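Local coordinates for uncharacterized protein C4B3.07 (Schizosaccharomyces pombe, PDB 3QTM) that is required for correct translation termination and inhibits ofd1, probably thereby stabilising the N-terminal transcription factor domain of sre1 that activates hypoxic gene expression, at residues 121-126 with 178-183; 277-282 with 290-295. All coordinates share one frame; numbering follows the deposited sequence.

How the interactions relate
Interaction 1 sets Leu123 of helix 119-142 against Ala179 and Leu180, in the loop leading toward helix 188-197. It is a buried contact of methyl groups, one of them also resting on a backbone carbonyl, and it joins segments far apart in sequence. Interaction 2 is the larger of the two and joins helices 262-285 and 292-305, near neighbours in sequence, farther from the middle of the chain. It is only partly buried and mixes an aromatic core with a hydrogen bond and a charged group. The two contacts share no element, follow one another along the chain, and have centres about 28 Å apart.

Interaction 1. Residues 121-126 with 178-183; sequences LFLALA and DALTPD
Leu123 holds CG anti to its own backbone nitrogen (chi1 177°), which carries the isobutyl group outward from helix 119-142 and presents its two methyls to Ala179 and Leu180. Leu180 has much the same first torsion (chi1 -168°), and this brings its CD1 back to the helix although its CB does not start in that direction. The two leucines cross obliquely and meet methyl to methyl, Leu123 CD1 lying 4.0 Å from Leu180 CD1. The other branch of Leu123 serves Ala179: its CD2 is 4.2 Å from Ala179 CB and packs against the main chain, 3.4 Å from Ala179 O. One forked side chain thus spans two successive residues of the loop, and 118 Å² of surface is buried in all.

The carbonyl beneath that methyl has polar partners on the loop's own side. Ala179 O accepts a weak bond of 3.1 Å from Thr181 N, closing an inverse gamma turn centred on Leu180, and it is also hydrogen-bonded to Ser184 OG. The tight turn probably helps to set the direction from which Leu180 returns to the helix.

Charge is kept to the flanks of the loop: Asp178 pairs with Arg120, just before the helical segment, and Asp183 with Arg30 and Arg186. Other faces of helix 119-142 are occupied by neighbouring helices, Phe122 meeting Tyr165 of helix 151-170 edge-to-face and Leu121 resting on helix 67-82. Between 121-126 and 178-183, Leu123 carries the contact from the helix to the long connection between helices 151-170 and 188-197, an irregular segment laid against a helix within the stacked, all-alpha architecture of a tetratricopeptide-repeat-like fold.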
loop_
_atom_site.group_PDB
_atom_site.type_symbol
_atom_site.label_atom_id
_atom_site.label_comp_id
_atom_site.label_asym_id
_atom_site.label_seq_id
_atom_site.Cartn_x
_atom_site.Cartn_y
_atom_site.Cartn_z
ATOM N N LEU A 121 1.964 -6.452 -15.268
ATOM C CA LEU A 121 3.411 -6.304 -15.262
ATOM C C LEU A 121 3.804 -5.036 -14.516
ATOM O O LEU A 121 4.753 -5.046 -13.724
ATOM C CB LEU A 121 3.981 -6.278 -16.687
ATOM C CG LEU A 121 5.512 -6.397 -16.713
ATOM C CD1 LEU A 121 5.942 -7.828 -16.292
ATOM C CD2 LEU A 121 6.116 -6.000 -18.065
ATOM N N PHE A 122 3.060 -3.958 -14.761
ATOM C CA PHE A 122 3.348 -2.679 -14.121
ATOM C C PHE A 122 3.204 -2.814 -12.614
ATOM O O PHE A 122 3.999 -2.253 -11.858
ATOM C CB PHE A 122 2.446 -1.565 -14.663
ATOM C CG PHE A 122 2.904 -1.003 -15.995
ATOM C CD1 PHE A 122 3.854 -1.671 -16.758
ATOM C CD2 PHE A 122 2.355 0.171 -16.494
ATOM C CE1 PHE A 122 4.272 -1.165 -17.976
ATOM C CE2 PHE A 122 2.755 0.686 -17.720
ATOM C CZ PHE A 122 3.721 0.018 -18.463
ATOM N N LEU A 123 2.208 -3.585 -12.185
ATOM C CA LEU A 123 1.975 -3.787 -10.762
ATOM C C LEU A 123 3.112 -4.607 -10.153
ATOM O O LEU A 123 3.611 -4.264 -9.084
ATOM C CB LEU A 123 0.607 -4.436 -10.496
ATOM C CG LEU A 123 0.219 -4.796 -9.047
ATOM C CD1 LEU A 123 0.113 -3.564 -8.149
ATOM C CD2 LEU A 123 -1.093 -5.587 -8.998
ATOM N N ALA A 124 3.523 -5.673 -10.840
ATOM C CA ALA A 124 4.636 -6.513 -10.384
ATOM C C ALA A 124 5.933 -5.718 -10.266
ATOM O O ALA A 124 6.710 -5.901 -9.324
ATOM C CB ALA A 124 4.846 -7.692 -11.340
ATOM N N LEU A 125 6.171 -4.848 -11.245
ATOM C CA LEU A 125 7.349 -3.995 -11.241
ATOM C C LEU A 125 7.317 -3.054 -10.039
ATOM O O LEU A 125 8.286 -2.969 -9.288
ATOM C CB LEU A 125 7.419 -3.160 -12.522
ATOM C CG LEU A 125 7.946 -3.857 -13.768
ATOM C CD1 LEU A 125 7.496 -3.098 -15.028
ATOM C CD2 LEU A 125 9.476 -3.982 -13.696
ATOM N N ALA A 126 6.203 -2.346 -9.860
ATOM C CA ALA A 126 6.087 -1.409 -8.748
ATOM C C ALA A 126 6.286 -2.109 -7.401
ATOM O O ALA A 126 7.048 -1.624 -6.551
ATOM C CB ALA A 126 4.751 -0.708 -8.789
ATOM N N ASP A 178 -7.998 -7.984 -11.707
ATOM C CA ASP A 178 -8.121 -8.645 -10.408
ATOM C C ASP A 178 -6.827 -9.012 -9.681
ATOM O O ASP A 178 -6.883 -9.560 -8.591
ATOM C CB ASP A 178 -9.084 -9.844 -10.461
ATOM C CG ASP A 178 -8.595 -10.959 -11.363
ATOM O OD1 ASP A 178 -7.385 -11.004 -11.680
ATOM O OD2 ASP A 178 -9.436 -11.799 -11.751
ATOM N N ALA A 179 -5.668 -8.718 -10.267
ATOM C CA ALA A 179 -4.424 -8.803 -9.505
ATOM C C ALA A 179 -4.296 -7.587 -8.593
ATOM O O ALA A 179 -3.473 -7.586 -7.678
ATOM C CB ALA A 179 -3.215 -8.885 -10.424
ATOM N N LEU A 180 -5.097 -6.549 -8.863
ATOM C CA LEU A 180 -5.057 -5.308 -8.087
ATOM C C LEU A 180 -5.972 -5.402 -6.869
ATOM O O LEU A 180 -7.087 -4.893 -6.880
ATOM C CB LEU A 180 -5.450 -4.100 -8.950
ATOM C CG LEU A 180 -5.189 -2.700 -8.362
ATOM C CD1 LEU A 180 -3.705 -2.322 -8.438
ATOM C CD2 LEU A 180 -6.036 -1.629 -9.045
ATOM N N THR A 181 -5.487 -6.048 -5.818
ATOM C CA THR A 181 -6.242 -6.214 -4.579
ATOM C C THR A 181 -5.626 -5.375 -3.469
ATOM O O THR A 181 -4.465 -4.952 -3.581
ATOM C CB THR A 181 -6.168 -7.665 -4.104
ATOM O OG1 THR A 181 -4.801 -7.993 -3.834
ATOM C CG2 THR A 181 -6.723 -8.634 -5.179
ATOM N N PRO A 182 -6.383 -5.156 -2.375
ATOM C CA PRO A 182 -5.803 -4.468 -1.216
ATOM C C PRO A 182 -4.516 -5.131 -0.724
ATOM O O PRO A 182 -3.578 -4.430 -0.319
ATOM C CB PRO A 182 -6.911 -4.571 -0.165
ATOM C CG PRO A 182 -8.162 -4.590 -0.977
ATOM C CD PRO A 182 -7.825 -5.408 -2.193
ATOM N N ASP A 183 -4.454 -6.456 -0.767
ATOM C CA ASP A 183 -3.244 -7.135 -0.328
ATOM C C ASP A 183 -2.062 -6.824 -1.255
ATOM O O ASP A 183 -0.954 -6.560 -0.800
ATOM C CB ASP A 183 -3.448 -8.642 -0.273
ATOM C CG ASP A 183 -2.175 -9.369 0.085
ATOM O OD1 ASP A 183 -1.776 -9.292 1.271
ATOM O OD2 ASP A 183 -1.569 -9.993 -0.819
#

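Interaction 2. Residues 277-282 with 290-295; sequences DTWNVI and ERLLKL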
loop_
_atom_site.group_PDB
_atom_site.type_symbol
_atom_site.label_atom_id
_atom_site.label_comp_id
_atom_site.label_asym_id
_atom_site.label_seq_id
_atom_site.Cartn_x
_atom_site.Cartn_y
_atom_site.Cartn_z
ATOM N N ASP A 277 -14.699 12.424 5.810
ATOM C CA ASP A 277 -15.546 11.777 4.814
ATOM C C ASP A 277 -15.231 10.290 4.749
ATOM O O ASP A 277 -16.134 9.450 4.763
ATOM C CB ASP A 277 -15.353 12.427 3.446
ATOM C CG ASP A 277 -15.802 13.890 3.426
ATOM O OD1 ASP A 277 -16.647 14.265 4.268
ATOM O OD2 ASP A 277 -15.315 14.663 2.571
ATOM N N THR A 278 -13.939 9.982 4.699
ATOM C CA THR A 278 -13.474 8.609 4.598
ATOM C C THR A 278 -13.725 7.828 5.893
ATOM O O THR A 278 -14.104 6.658 5.846
ATOM C CB THR A 278 -11.983 8.546 4.171
ATOM O OG1 THR A 278 -11.853 9.054 2.832
ATOM C CG2 THR A 278 -11.437 7.101 4.234
ATOM N N TRP A 279 -13.537 8.471 7.041
ATOM C CA TRP A 279 -13.902 7.832 8.314
ATOM C C TRP A 279 -15.378 7.412 8.318
ATOM O O TRP A 279 -15.719 6.336 8.798
ATOM C CB TRP A 279 -13.606 8.731 9.521
ATOM C CG TRP A 279 -13.993 8.069 10.821
ATOM C CD1 TRP A 279 -13.197 7.299 11.625
ATOM C CD2 TRP A 279 -15.285 8.091 11.442
ATOM N NE1 TRP A 279 -13.913 6.852 12.716
ATOM C CE2 TRP A 279 -15.198 7.323 12.622
ATOM C CE3 TRP A 279 -16.507 8.690 11.118
ATOM C CZ2 TRP A 279 -16.285 7.143 13.476
ATOM C CZ3 TRP A 279 -17.582 8.509 11.965
ATOM C CH2 TRP A 279 -17.463 7.746 13.136
ATOM N N ASN A 280 -16.245 8.263 7.773
ATOM C CA ASN A 280 -17.670 7.942 7.671
ATOM C C ASN A 280 -17.951 6.715 6.802
ATOM O O ASN A 280 -18.820 5.902 7.122
ATOM C CB ASN A 280 -18.492 9.155 7.187
ATOM C CG ASN A 280 -18.898 10.073 8.332
ATOM O OD1 ASN A 280 -18.592 11.263 8.326
ATOM N ND2 ASN A 280 -19.570 9.512 9.333
ATOM N N VAL A 281 -17.220 6.586 5.697
ATOM C CA VAL A 281 -17.349 5.401 4.861
ATOM C C VAL A 281 -16.946 4.167 5.678
ATOM O O VAL A 281 -17.624 3.148 5.650
ATOM C CB VAL A 281 -16.461 5.499 3.611
ATOM C CG1 VAL A 281 -16.355 4.138 2.922
ATOM C CG2 VAL A 281 -16.990 6.596 2.645
ATOM N N ILE A 282 -15.844 4.280 6.416
ATOM C CA ILE A 282 -15.360 3.192 7.253
ATOM C C ILE A 282 -16.376 2.833 8.337
ATOM O O ILE A 282 -16.640 1.653 8.587
ATOM C CB ILE A 282 -13.993 3.540 7.877
ATOM C CG1 ILE A 282 -12.912 3.586 6.787
ATOM C CG2 ILE A 282 -13.606 2.543 8.964
ATOM C CD1 ILE A 282 -11.637 4.306 7.208
ATOM N N GLU A 290 -15.573 1.990 19.100
ATOM C CA GLU A 290 -14.229 2.500 19.353
ATOM C C GLU A 290 -13.734 3.394 18.203
ATOM O O GLU A 290 -12.839 4.218 18.385
ATOM C CB GLU A 290 -13.241 1.363 19.653
ATOM C CG GLU A 290 -12.645 0.684 18.422
ATOM C CD GLU A 290 -13.629 -0.234 17.699
ATOM O OE1 GLU A 290 -14.715 -0.526 18.254
ATOM O OE2 GLU A 290 -13.312 -0.676 16.569
ATOM N N ARG A 291 -14.332 3.237 17.029
ATOM C CA ARG A 291 -13.979 4.080 15.894
ATOM C C ARG A 291 -14.277 5.557 16.168
ATOM O O ARG A 291 -13.604 6.444 15.640
ATOM C CB ARG A 291 -14.697 3.605 14.633
ATOM C CG ARG A 291 -14.206 2.236 14.133
ATOM C CD ARG A 291 -14.696 1.961 12.715
ATOM N NE ARG A 291 -14.299 0.638 12.252
ATOM C CZ ARG A 291 -13.067 0.314 11.860
ATOM N NH1 ARG A 291 -12.090 1.222 11.881
ATOM N NH2 ARG A 291 -12.814 -0.924 11.451
ATOM N N LEU A 292 -15.274 5.816 17.012
ATOM C CA LEU A 292 -15.664 7.196 17.321
ATOM C C LEU A 292 -14.495 8.012 17.880
ATOM O O LEU A 292 -14.429 9.221 17.676
ATOM C CB LEU A 292 -16.881 7.224 18.252
ATOM C CG LEU A 292 -18.175 6.728 17.593
ATOM C CD1 LEU A 292 -19.178 6.238 18.617
ATOM C CD2 LEU A 292 -18.785 7.804 16.692
ATOM N N LEU A 293 -13.555 7.351 18.550
ATOM C CA LEU A 293 -12.369 8.054 19.043
ATOM C C LEU A 293 -11.489 8.584 17.906
ATOM O O LEU A 293 -10.881 9.633 18.042
ATOM C CB LEU A 293 -11.542 7.162 19.968
ATOM C CG LEU A 293 -12.291 6.615 21.184
ATOM C CD1 LEU A 293 -11.348 5.759 22.044
ATOM C CD2 LEU A 293 -12.919 7.761 21.995
ATOM N N LYS A 294 -11.419 7.855 16.795
ATOM C CA LYS A 294 -10.694 8.330 15.617
ATOM C C LYS A 294 -11.356 9.579 15.028
ATOM O O LYS A 294 -10.678 10.525 14.616
ATOM C CB LYS A 294 -10.600 7.233 14.553
ATOM C CG LYS A 294 -9.915 7.681 13.268
ATOM C CD LYS A 294 -8.575 8.339 13.571
ATOM C CE LYS A 294 -7.745 8.540 12.315
ATOM N NZ LYS A 294 -7.375 7.232 11.720
ATOM N N LEU A 295 -12.683 9.578 14.994
ATOM C CA LEU A 295 -13.427 10.763 14.570
ATOM C C LEU A 295 -13.108 11.927 15.504
ATOM O O LEU A 295 -12.806 13.037 15.062
ATOM C CB LEU A 295 -14.937 10.478 14.558
ATOM C CG LEU A 295 -15.858 11.695 14.390
ATOM C CD1 LEU A 295 -15.510 12.492 13.123
ATOM C CD2 LEU A 295 -17.329 11.286 14.388
#
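Trp279 gives up the most surface here, 132 Å²; its CG stands anti to the backbone N, which carries the indole across from helix 262-285 to the backbone and side chains of 291-295. Over one face of the six-membered ring sits Leu295 CB, 3.7 Å from the ring centroid and 12° off the normal, a CH-pi contact; Leu295 CD2 continues the cover, 3.7 Å from Trp279 CZ3. At the edge of the indole, Trp279 NE1 donates to Arg291 O across 3.0 Å. This bond is bent (133° at the hydrogen), and the donor stands well above the carbonyl plane, 56° out of it. The same oxygen accepts weak backbone bonds from Lys294 N and Leu295 N, so the indole shares this acceptor with the backbone of both residues. With an alanine here, Arg291 O would probably lose its indole donor and a gap would be likely to open beneath Leu295.

The two helices run antiparallel and are linked by a short loop, an antiparallel helical hairpin consistent with the tetratricopeptide-repeat character of the protein.

Arg291 contributes 61 Å² and works through both ends. Its CB packs near the indole, 3.9 Å from Trp279 NE1, while its extended chain carries the guanidinium to Ile282. There Ile282 CG2 lies over one face of the flat group, offset toward the rim, 3.5 Å from Arg291 NH1. The charge itself is met by Asp286 at NH2 and by Glu237 of helix 229-254 at NH1; these pairings are likely to limit its rotation. Ile282 also touches Leu233 of helix 229-254, and Trp279 stacks on Tyr283.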